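Local coordinates for SPbeta prophage-derived uncharacterized protein YorR (Bacillus subtilis, PDB 3KB2) that binds a phosphorylated guanosine diphosphate and magnesium in a nucleotide pocket and may be a nucleotide kinase related to dTMP kinases, at residues Y65-K73 and D124-V135. Residues are numbered along the deposited sequence; the frame is centred on the assembly and turned at random.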
loop_
_atom_site.group_PDB
_atom_site.type_symbol
_atom_site.label_atom_id
_atom_site.label_comp_id
_atom_site.label_asym_id
_atom_site.label_seq_id
_atom_site.Cartn_x
_atom_site.Cartn_y
_atom_site.Cartn_z
ATOM N N TYR A 65 -15.974 5.338 -7.216
ATOM C CA TYR A 65 -15.804 3.907 -7.407
ATOM C C TYR A 65 -14.531 3.388 -6.766
ATOM O O TYR A 65 -14.554 2.338 -6.128
ATOM C CB TYR A 65 -15.896 3.570 -8.892
ATOM C CG TYR A 65 -17.245 3.986 -9.439
ATOM C CD1 TYR A 65 -18.429 3.416 -8.944
ATOM C CD2 TYR A 65 -17.349 5.013 -10.376
ATOM C CE1 TYR A 65 -19.674 3.870 -9.362
ATOM C CE2 TYR A 65 -18.582 5.472 -10.799
ATOM C CZ TYR A 65 -19.739 4.906 -10.293
ATOM O OH TYR A 65 -20.955 5.396 -10.727
ATOM N N SER A 66 -13.424 4.117 -6.900
ATOM C CA SER A 66 -12.194 3.681 -6.255
ATOM C C SER A 66 -12.433 3.651 -4.743
ATOM O O SER A 66 -11.841 2.840 -4.041
ATOM C CB SER A 66 -11.044 4.639 -6.557
ATOM O OG SER A 66 -10.789 4.711 -7.938
ATOM N N ASN A 67 -13.286 4.543 -4.237
ATOM C CA ASN A 67 -13.562 4.554 -2.807
ATOM C C ASN A 67 -14.153 3.219 -2.380
ATOM O O ASN A 67 -13.737 2.649 -1.378
ATOM C CB ASN A 67 -14.524 5.671 -2.426
ATOM C CG ASN A 67 -14.935 5.596 -0.975
ATOM O OD1 ASN A 67 -14.143 5.857 -0.076
ATOM N ND2 ASN A 67 -16.177 5.230 -0.740
ATOM N N LEU A 68 -15.117 2.725 -3.149
ATOM C CA LEU A 68 -15.754 1.447 -2.872
ATOM C C LEU A 68 -14.769 0.278 -2.857
ATOM O O LEU A 68 -14.938 -0.677 -2.094
ATOM C CB LEU A 68 -16.848 1.183 -3.909
ATOM C CG LEU A 68 -18.243 1.700 -3.548
ATOM C CD1 LEU A 68 -18.166 3.099 -2.961
ATOM C CD2 LEU A 68 -19.115 1.684 -4.804
ATOM N N VAL A 69 -13.740 0.360 -3.700
ATOM C CA VAL A 69 -12.710 -0.679 -3.807
ATOM C C VAL A 69 -11.778 -0.678 -2.593
ATOM O O VAL A 69 -11.670 -1.679 -1.870
ATOM C CB VAL A 69 -11.852 -0.470 -5.106
ATOM C CG1 VAL A 69 -10.612 -1.373 -5.109
ATOM C CG2 VAL A 69 -12.709 -0.746 -6.332
ATOM N N TYR A 70 -11.125 0.459 -2.362
ATOM C CA TYR A 70 -10.174 0.590 -1.267
ATOM C C TYR A 70 -10.744 0.558 0.140
ATOM O O TYR A 70 -9.998 0.389 1.107
ATOM C CB TYR A 70 -9.328 1.849 -1.479
ATOM C CG TYR A 70 -8.446 1.746 -2.705
ATOM C CD1 TYR A 70 -7.472 0.749 -2.799
ATOM C CD2 TYR A 70 -8.611 2.610 -3.791
ATOM C CE1 TYR A 70 -6.689 0.608 -3.944
ATOM C CE2 TYR A 70 -7.828 2.476 -4.944
ATOM C CZ TYR A 70 -6.872 1.472 -5.012
ATOM O OH TYR A 70 -6.113 1.314 -6.152
ATOM N N ALA A 71 -12.061 0.709 0.256
ATOM C CA ALA A 71 -12.708 0.675 1.560
ATOM C C ALA A 71 -12.764 -0.776 2.042
ATOM O O ALA A 71 -12.898 -1.047 3.235
ATOM C CB ALA A 71 -14.108 1.257 1.467
ATOM N N LYS A 72 -12.650 -1.705 1.102
ATOM C CA LYS A 72 -12.679 -3.115 1.436
ATOM C C LYS A 72 -11.262 -3.637 1.685
ATOM O O LYS A 72 -11.074 -4.821 1.974
ATOM C CB LYS A 72 -13.329 -3.910 0.302
ATOM C CG LYS A 72 -14.726 -3.449 -0.075
ATOM C CD LYS A 72 -15.703 -3.615 1.073
ATOM C CE LYS A 72 -17.088 -3.115 0.687
ATOM N NZ LYS A 72 -18.014 -3.096 1.852
ATOM N N LYS A 73 -10.264 -2.760 1.583
ATOM C CA LYS A 73 -8.872 -3.175 1.790
ATOM C C LYS A 73 -8.157 -2.537 2.977
ATOM O O LYS A 73 -7.256 -3.139 3.561
ATOM C CB LYS A 73 -8.048 -2.913 0.525
ATOM C CG LYS A 73 -7.747 -4.151 -0.306
ATOM C CD LYS A 73 -9.014 -4.816 -0.813
ATOM C CE LYS A 73 -8.709 -6.105 -1.581
ATOM N NZ LYS A 73 -7.984 -7.121 -0.763
ATOM N N ASP A 124 -2.899 -9.981 -3.869
ATOM C CA ASP A 124 -3.525 -8.703 -3.531
ATOM C C ASP A 124 -3.926 -7.968 -4.798
ATOM O O ASP A 124 -5.042 -7.457 -4.907
ATOM C CB ASP A 124 -2.580 -7.806 -2.732
ATOM C CG ASP A 124 -3.305 -6.622 -2.104
ATOM O OD1 ASP A 124 -2.644 -5.644 -1.693
ATOM O OD2 ASP A 124 -4.551 -6.679 -2.006
ATOM N N ILE A 125 -3.001 -7.909 -5.750
ATOM C CA ILE A 125 -3.254 -7.239 -7.015
ATOM C C ILE A 125 -4.465 -7.839 -7.708
ATOM O O ILE A 125 -5.247 -7.120 -8.331
ATOM C CB ILE A 125 -2.038 -7.344 -7.957
ATOM C CG1 ILE A 125 -0.837 -6.624 -7.338
ATOM C CG2 ILE A 125 -2.384 -6.771 -9.319
ATOM C CD1 ILE A 125 -1.106 -5.181 -6.962
ATOM N N ASP A 126 -4.626 -9.155 -7.602
ATOM C CA ASP A 126 -5.766 -9.823 -8.230
ATOM C C ASP A 126 -7.086 -9.431 -7.609
ATOM O O ASP A 126 -8.043 -9.147 -8.317
ATOM C CB ASP A 126 -5.629 -11.336 -8.134
ATOM C CG ASP A 126 -4.512 -11.861 -8.984
ATOM O OD1 ASP A 126 -4.557 -11.648 -10.214
ATOM O OD2 ASP A 126 -3.591 -12.484 -8.422
ATOM N N SER A 127 -7.138 -9.435 -6.282
ATOM C CA SER A 127 -8.363 -9.092 -5.572
ATOM C C SER A 127 -8.785 -7.653 -5.850
ATOM O O SER A 127 -9.976 -7.339 -5.901
ATOM C CB SER A 127 -8.176 -9.287 -4.071
ATOM O OG SER A 127 -7.271 -8.343 -3.542
ATOM N N ILE A 128 -7.808 -6.774 -6.026
ATOM C CA ILE A 128 -8.107 -5.379 -6.300
ATOM C C ILE A 128 -8.663 -5.227 -7.707
ATOM O O ILE A 128 -9.629 -4.494 -7.923
ATOM C CB ILE A 128 -6.853 -4.509 -6.143
ATOM C CG1 ILE A 128 -6.482 -4.415 -4.668
ATOM C CG2 ILE A 128 -7.105 -3.112 -6.695
ATOM C CD1 ILE A 128 -5.245 -3.601 -4.419
ATOM N N LEU A 129 -8.044 -5.919 -8.661
ATOM C CA LEU A 129 -8.483 -5.873 -10.046
ATOM C C LEU A 129 -9.908 -6.391 -10.157
ATOM O O LEU A 129 -10.729 -5.821 -10.875
ATOM C CB LEU A 129 -7.562 -6.719 -10.928
ATOM C CG LEU A 129 -6.128 -6.226 -11.125
ATOM C CD1 LEU A 129 -5.397 -7.148 -12.092
ATOM C CD2 LEU A 129 -6.135 -4.816 -11.666
ATOM N N GLU A 130 -10.198 -7.475 -9.440
ATOM C CA GLU A 130 -11.526 -8.082 -9.456
ATOM C C GLU A 130 -12.566 -7.170 -8.844
ATOM O O GLU A 130 -13.681 -7.092 -9.343
ATOM C CB GLU A 130 -11.521 -9.407 -8.696
ATOM C CG GLU A 130 -11.693 -10.637 -9.573
ATOM C CD GLU A 130 -12.919 -10.558 -10.471
ATOM O OE1 GLU A 130 -14.025 -10.261 -9.959
ATOM O OE2 GLU A 130 -12.771 -10.807 -11.691
ATOM N N LEU A 131 -12.206 -6.500 -7.752
ATOM C CA LEU A 131 -13.117 -5.574 -7.078
ATOM C C LEU A 131 -13.529 -4.470 -8.045
ATOM O O LEU A 131 -14.704 -4.118 -8.121
ATOM C CB LEU A 131 -12.440 -4.959 -5.846
ATOM C CG LEU A 131 -12.632 -5.688 -4.512
ATOM C CD1 LEU A 131 -11.686 -5.154 -3.444
ATOM C CD2 LEU A 131 -14.074 -5.500 -4.084
ATOM N N TYR A 132 -12.556 -3.941 -8.785
ATOM C CA TYR A 132 -12.816 -2.889 -9.755
ATOM C C TYR A 132 -13.799 -3.378 -10.811
ATOM O O TYR A 132 -14.768 -2.694 -11.128
ATOM C CB TYR A 132 -11.518 -2.420 -10.426
ATOM C CG TYR A 132 -10.885 -1.199 -9.774
ATOM C CD1 TYR A 132 -9.715 -1.300 -9.012
ATOM C CD2 TYR A 132 -11.475 0.052 -9.897
ATOM C CE1 TYR A 132 -9.158 -0.170 -8.385
ATOM C CE2 TYR A 132 -10.928 1.179 -9.279
ATOM C CZ TYR A 132 -9.783 1.067 -8.531
ATOM O OH TYR A 132 -9.281 2.191 -7.928
ATOM N N ARG A 133 -13.568 -4.559 -11.366
ATOM C CA ARG A 133 -14.495 -5.052 -12.371
ATOM C C ARG A 133 -15.899 -5.117 -11.810
ATOM O O ARG A 133 -16.838 -4.631 -12.430
ATOM C CB ARG A 133 -14.074 -6.430 -12.880
ATOM C CG ARG A 133 -12.836 -6.375 -13.738
ATOM C CD ARG A 133 -12.881 -7.416 -14.828
ATOM N NE ARG A 133 -12.911 -8.772 -14.293
ATOM C CZ ARG A 133 -12.887 -9.867 -15.048
ATOM N NH1 ARG A 133 -12.835 -9.764 -16.372
ATOM N NH2 ARG A 133 -12.907 -11.068 -14.480
ATOM N N GLU A 134 -16.026 -5.698 -10.623
ATOM C CA GLU A 134 -17.322 -5.850 -9.972
ATOM C C GLU A 134 -17.991 -4.518 -9.645
ATOM O O GLU A 134 -19.186 -4.339 -9.892
ATOM C CB GLU A 134 -17.165 -6.680 -8.696
ATOM C CG GLU A 134 -18.453 -7.312 -8.185
ATOM C CD GLU A 134 -18.224 -8.211 -6.974
ATOM O OE1 GLU A 134 -19.142 -8.986 -6.625
ATOM O OE2 GLU A 134 -17.129 -8.140 -6.369
ATOM N N VAL A 135 -17.228 -3.581 -9.091
ATOM C CA VAL A 135 -17.792 -2.280 -8.753
ATOM C C VAL A 135 -18.161 -1.503 -10.018
ATOM O O VAL A 135 -19.153 -0.774 -10.027
ATOM C CB VAL A 135 -16.816 -1.432 -7.892
ATOM C CG1 VAL A 135 -15.527 -1.181 -8.648
ATOM C CG2 VAL A 135 -17.468 -0.099 -7.529
HETATM O O HOH W 1 -6.280 3.103 -8.089
#
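Val-69 and Tyr-132 show how knobs-into-holes packing joins two helices in a P-loop kinase fold, whose parallel sheet has strand order 2-3-1-4-5. The side chain of Val-69 is the knob, set into a hole formed by Ile-128, Leu-131, Tyr-132 and Val-135. The helix axes of 65-70 and 124-135 are 9.4 Å apart at their closest and run in roughly opposite directions, at 136°. With CG1 anti to the backbone N (chi1 169°), Val-69 divides its two methyls over the hole. Val-69 CG2 stands over the centre of one face of the Tyr-132 ring, a CH-pi contact of 3.8 Å to the ring centroid, and also meets Val-135 CG1; Val-69 CG1 reaches Tyr-132 CE1 and also touches Leu-131 CB. At the Tyr-65 end of the contact, Val-135 CG2 packs on Leu-68 CD2 at 3.6 Å and meets the edge of the Tyr-65 ring.

At the tip of Tyr-132 the packing becomes polar. Its OH hydrogen-bonds Ser-66 OG at 2.9 Å, in the plane of the Tyr-132 ring, and Ser-66 OG is also bonded to Glu-7. A water bridges the two tyrosine hydroxyls, accepting from Tyr-70 OH at 2.6 Å. This polar corner lies near the nucleotide site, without touching it: the Tyr-70 side chain is about 8 Å from the bound guanosine nucleotide.

Near Lys-73 the contact opens to solvent and to the second subunit: Lys-72 is exposed, its CB near Leu-131 CD1 while the rest of its chain leads away. Lys-73, its chain bent at chi2 and chi4, lays CE against Leu-131 CD1 before its ammonium makes a long salt bridge to Asp-124 OD2. That NZ donates to Ser-127 OG at 3.1 Å, while the same hydroxyl gives its proton to Asp-124 O, 2.8 Å away.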